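Local coordinates for protein peptide chain release factor subunit 1 (Aeropyrum pernix, PDB 3AGK) that probably directs the termination of protein synthesis in response to the stop codons UAA, UAG and UGA, as a member of the eukaryotic release factor 1 family, at residues L34-I39 with R127-F132; Q54-T59 with R73-A78. All blocks are in the same frame, centred on the assembly; numbering follows the deposited sequence.

In the fold
Both contacts belong to the N-terminal domain of this release factor, which in eRF1 is the domain that reads the stop codon; neither includes a ligand. Contact 1 lays the connection 127-132 against one face of the antiparallel sheet, on strand 34-39. Contact 2 joins 54-59 and 73-78, from the nearly antiparallel helices 45-58 and 65-82, on the other face. Their centres are about 15 Å apart, and L35 bridges them: alternation along the strand points S36 and Y38 at 127-132 and L35 at the helices, where L35 CD2 lies 3.7 Å from L75 CD1. Helix 45-58 is the next element after strand 34-39, and both segments of contact 2 precede 127-132 in sequence.

Contact 1: residues L34-I39 with R127-F132; sequences LLSLYI and RFITDF
The Y38 ring has F132 CD1 over one face, displaced toward the rim and 3.4 Å from Y38 CZ, while I129 O lies in its plane at the hydroxyl edge. The rings of Y38 and F132 cross obliquely, their planes at 44°. F128 has S36 OG at its ring edge, and its CE1 comes 3.8 Å from L34 CB and 3.4 Å from L35 O. The Y38 hydroxyl donates to I129 O over 2.7 Å, using an in-plane carbonyl lone pair. Two residues earlier on the strand, on the same face, S36 OG accepts a nearly straight bond from I129 N (2.9 Å, 175°); S36 OG is placed for it by lying anti to its own carbonyl carbon. Both bonds between the segments thus join a backbone atom of I129 to a strand side chain. L34 CD1 closes the far end against R127 CA. F96 and W27 also meet the F128 ring, and Y121 sets an edge-to-face contact with F132. The arrangement is that of the connection from edge strand 121-125 to the short helix 131-134, folded back across one face of the four-stranded antiparallel sheet of eRF1 domain 1.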
# COMPACT_ATOMS: atom_id res chain seq x y z
N LEU A 34 14.46 -15.99 9.42
CA LEU A 34 13.50 -16.31 8.37
C LEU A 34 14.10 -16.03 7.00
O LEU A 34 14.46 -14.89 6.69
CB LEU A 34 12.19 -15.54 8.56
CG LEU A 34 11.41 -15.86 9.84
CD1 LEU A 34 10.16 -14.99 9.95
CD2 LEU A 34 11.03 -17.33 9.93
N LEU A 35 14.22 -17.08 6.19
CA LEU A 35 14.92 -17.02 4.92
C LEU A 35 14.07 -16.49 3.77
O LEU A 35 12.93 -16.92 3.57
CB LEU A 35 15.45 -18.41 4.56
CG LEU A 35 16.07 -18.65 3.19
CD1 LEU A 35 16.94 -17.47 2.80
CD2 LEU A 35 16.91 -19.92 3.21
N SER A 36 14.64 -15.56 3.01
CA SER A 36 14.01 -15.06 1.79
C SER A 36 14.98 -15.28 0.62
O SER A 36 16.14 -14.88 0.70
CB SER A 36 13.67 -13.57 1.94
OG SER A 36 12.80 -13.35 3.03
N LEU A 37 14.52 -15.89 -0.46
CA LEU A 37 15.41 -16.22 -1.58
C LEU A 37 14.75 -16.08 -2.96
O LEU A 37 13.79 -16.78 -3.28
CB LEU A 37 15.94 -17.64 -1.40
CG LEU A 37 16.71 -18.25 -2.56
CD1 LEU A 37 18.07 -17.57 -2.68
CD2 LEU A 37 16.89 -19.72 -2.31
N TYR A 38 15.28 -15.18 -3.79
CA TYR A 38 14.73 -14.91 -5.12
C TYR A 38 15.75 -15.29 -6.19
O TYR A 38 16.90 -14.83 -6.15
CB TYR A 38 14.45 -13.42 -5.29
CG TYR A 38 13.32 -12.84 -4.46
CD1 TYR A 38 13.45 -12.67 -3.08
CD2 TYR A 38 12.16 -12.39 -5.07
CE1 TYR A 38 12.41 -12.10 -2.34
CE2 TYR A 38 11.13 -11.82 -4.34
CZ TYR A 38 11.25 -11.68 -2.98
OH TYR A 38 10.21 -11.11 -2.27
N ILE A 39 15.35 -16.10 -7.15
CA ILE A 39 16.27 -16.58 -8.18
C ILE A 39 15.82 -16.25 -9.59
O ILE A 39 14.81 -16.76 -10.06
CB ILE A 39 16.44 -18.10 -8.08
CG1 ILE A 39 16.81 -18.51 -6.64
CG2 ILE A 39 17.46 -18.58 -9.12
CD1 ILE A 39 16.72 -20.02 -6.39
N ARG A 127 11.65 -11.21 9.57
CA ARG A 127 10.47 -11.37 8.73
C ARG A 127 10.87 -11.79 7.31
O ARG A 127 12.05 -11.78 6.96
CB ARG A 127 9.66 -10.06 8.71
CG ARG A 127 10.39 -8.88 8.09
CD ARG A 127 9.74 -7.54 8.45
NE ARG A 127 8.37 -7.42 7.95
CZ ARG A 127 7.58 -6.36 8.15
NH1 ARG A 127 6.35 -6.35 7.65
NH2 ARG A 127 8.02 -5.32 8.85
N PHE A 128 9.89 -12.18 6.50
CA PHE A 128 10.13 -12.42 5.08
C PHE A 128 10.25 -11.09 4.31
O PHE A 128 9.54 -10.11 4.60
CB PHE A 128 9.03 -13.31 4.46
CG PHE A 128 9.00 -14.74 4.98
CD1 PHE A 128 10.18 -15.48 5.12
CD2 PHE A 128 7.79 -15.37 5.27
CE1 PHE A 128 10.15 -16.80 5.57
CE2 PHE A 128 7.75 -16.68 5.72
CZ PHE A 128 8.93 -17.40 5.87
N ILE A 129 11.14 -11.04 3.33
CA ILE A 129 11.26 -9.86 2.48
C ILE A 129 10.37 -10.05 1.25
O ILE A 129 10.64 -10.88 0.39
CB ILE A 129 12.70 -9.64 2.01
CG1 ILE A 129 13.67 -9.79 3.20
CG2 ILE A 129 12.83 -8.29 1.31
CD1 ILE A 129 13.39 -8.85 4.34
N THR A 130 9.30 -9.27 1.18
CA THR A 130 8.29 -9.48 0.16
C THR A 130 8.38 -8.38 -0.88
O THR A 130 7.69 -8.42 -1.91
CB THR A 130 6.90 -9.45 0.78
OG1 THR A 130 6.36 -8.13 0.67
CG2 THR A 130 6.97 -9.83 2.25
N ASP A 131 9.23 -7.41 -0.58
CA ASP A 131 9.48 -6.26 -1.43
C ASP A 131 9.03 -6.41 -2.87
O ASP A 131 8.03 -5.84 -3.28
CB ASP A 131 10.98 -5.92 -1.43
CG ASP A 131 11.43 -5.22 -0.17
OD1 ASP A 131 10.66 -5.25 0.82
OD2 ASP A 131 12.54 -4.65 -0.16
N PHE A 132 9.81 -7.18 -3.63
CA PHE A 132 9.67 -7.25 -5.07
C PHE A 132 8.28 -7.73 -5.47
O PHE A 132 7.76 -7.33 -6.51
CB PHE A 132 10.73 -8.19 -5.66
CG PHE A 132 12.10 -8.08 -5.01
CD1 PHE A 132 12.31 -8.48 -3.70
CD2 PHE A 132 13.19 -7.61 -5.74
CE1 PHE A 132 13.55 -8.40 -3.13
CE2 PHE A 132 14.44 -7.52 -5.16
CZ PHE A 132 14.62 -7.92 -3.85

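Contact 2: residues Q54-T59 with R73-A78; sequences QEYSIT and RALSAA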
# COMPACT_ATOMS: atom_id res chain seq x y z
N GLN A 54 27.67 -22.19 1.12
CA GLN A 54 28.57 -21.23 1.77
C GLN A 54 27.91 -20.62 2.99
O GLN A 54 28.47 -20.61 4.09
CB GLN A 54 28.94 -20.10 0.83
CG GLN A 54 29.65 -20.52 -0.43
CD GLN A 54 30.21 -19.33 -1.18
OE1 GLN A 54 30.61 -19.43 -2.34
NE2 GLN A 54 30.26 -18.18 -0.50
N GLU A 55 26.71 -20.10 2.78
CA GLU A 55 25.91 -19.54 3.86
C GLU A 55 25.76 -20.56 4.99
O GLU A 55 25.77 -20.20 6.16
CB GLU A 55 24.53 -19.08 3.34
CG GLU A 55 24.58 -17.74 2.60
CD GLU A 55 25.38 -16.69 3.39
OE1 GLU A 55 25.05 -16.47 4.58
OE2 GLU A 55 26.32 -16.10 2.84
N TYR A 56 25.62 -21.84 4.63
CA TYR A 56 25.50 -22.89 5.63
C TYR A 56 26.76 -23.01 6.50
O TYR A 56 26.67 -23.10 7.72
CB TYR A 56 25.13 -24.23 4.98
CG TYR A 56 24.69 -25.27 5.99
CD1 TYR A 56 23.35 -25.42 6.32
CD2 TYR A 56 25.63 -26.06 6.64
CE1 TYR A 56 22.96 -26.35 7.26
CE2 TYR A 56 25.24 -26.99 7.58
CZ TYR A 56 23.91 -27.13 7.89
OH TYR A 56 23.53 -28.06 8.82
N SER A 57 27.93 -23.00 5.87
CA SER A 57 29.18 -23.03 6.63
C SER A 57 29.34 -21.79 7.51
O SER A 57 29.76 -21.88 8.66
CB SER A 57 30.37 -23.18 5.67
OG SER A 57 30.43 -24.48 5.13
N ILE A 58 28.98 -20.64 6.97
CA ILE A 58 29.05 -19.38 7.70
C ILE A 58 28.26 -19.40 9.01
O ILE A 58 28.61 -18.69 9.95
CB ILE A 58 28.58 -18.21 6.81
CG1 ILE A 58 29.58 -17.98 5.67
CG2 ILE A 58 28.40 -16.94 7.62
CD1 ILE A 58 29.19 -16.84 4.73
N THR A 59 27.20 -20.20 9.08
CA THR A 59 26.31 -20.17 10.26
C THR A 59 27.00 -20.52 11.57
O THR A 59 26.47 -20.22 12.64
CB THR A 59 25.10 -21.11 10.12
OG1 THR A 59 25.54 -22.47 10.10
CG2 THR A 59 24.29 -20.79 8.87
N ARG A 73 18.55 -25.09 9.62
CA ARG A 73 17.34 -25.82 9.25
C ARG A 73 16.63 -25.24 8.03
O ARG A 73 16.19 -25.97 7.14
CB ARG A 73 16.37 -25.88 10.42
CG ARG A 73 15.11 -26.66 10.09
CD ARG A 73 14.00 -26.29 11.02
NE ARG A 73 12.96 -27.31 11.09
CZ ARG A 73 11.88 -27.21 11.86
NH1 ARG A 73 11.70 -26.12 12.61
NH2 ARG A 73 10.99 -28.20 11.88
N ALA A 74 16.49 -23.91 8.00
CA ALA A 74 15.84 -23.24 6.88
C ALA A 74 16.68 -23.36 5.61
O ALA A 74 16.15 -23.61 4.53
CB ALA A 74 15.60 -21.78 7.21
N LEU A 75 17.99 -23.17 5.74
CA LEU A 75 18.92 -23.37 4.64
C LEU A 75 18.81 -24.78 4.04
O LEU A 75 18.78 -24.94 2.81
CB LEU A 75 20.36 -23.12 5.11
CG LEU A 75 21.18 -21.92 4.64
CD1 LEU A 75 20.39 -20.90 3.90
CD2 LEU A 75 21.91 -21.30 5.82
N SER A 76 18.76 -25.79 4.90
CA SER A 76 18.67 -27.17 4.42
C SER A 76 17.36 -27.40 3.69
O SER A 76 17.32 -28.10 2.68
CB SER A 76 18.77 -28.15 5.58
OG SER A 76 19.94 -27.89 6.30
N ALA A 77 16.30 -26.78 4.21
CA ALA A 77 14.99 -26.93 3.59
C ALA A 77 15.01 -26.34 2.19
O ALA A 77 14.52 -26.96 1.25
CB ALA A 77 13.92 -26.27 4.44
N ALA A 78 15.60 -25.16 2.05
CA ALA A 78 15.69 -24.52 0.74
C ALA A 78 16.54 -25.35 -0.24
O ALA A 78 16.16 -25.53 -1.41
CB ALA A 78 16.21 -23.11 0.87
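L75 carries the tight part of this helix pair. Its CD2 methyl enters the surface of 54-59 between Y56 CA and T59 CG2, 3.9 Å from each, and lies 4.2 Å from E55 CB. T59 and L75 meet tip to tip. T59 is turned for this by its own bond: OG1 takes the crowded position between backbone N and carbonyl carbon (chi1 66°) and donates to Y56 O over 2.7 Å, which sends CG2 toward L75. Y56 O also accepts from T59 N, so two donors of one residue converge on this carbonyl. An alanine at T59 would remove OG1 and CG2, and would probably leave Y56 O with the backbone donor of the two and thin the packing on L75 CD2. The looser side belongs to Y56, which is partly exposed. With CG anti to the backbone N (chi1 -167°), its ring reaches across with L75 CB at the edge, 4.0 Å from Y56 CD1, and Y56 CE1 passes 3.5 Å from S76 OG, whose hydrogen bond goes to K72 O in its own helix. The segment axes stand 10.0 Å apart and run nearly antiparallel, at 164°. Y56 also rests on M79, while L75 and E55 both touch Y122 of strand 121-125, and A78 touches L35 of strand 34-39, which seats the hairpin of helices 45-58 and 65-82 on the sheet.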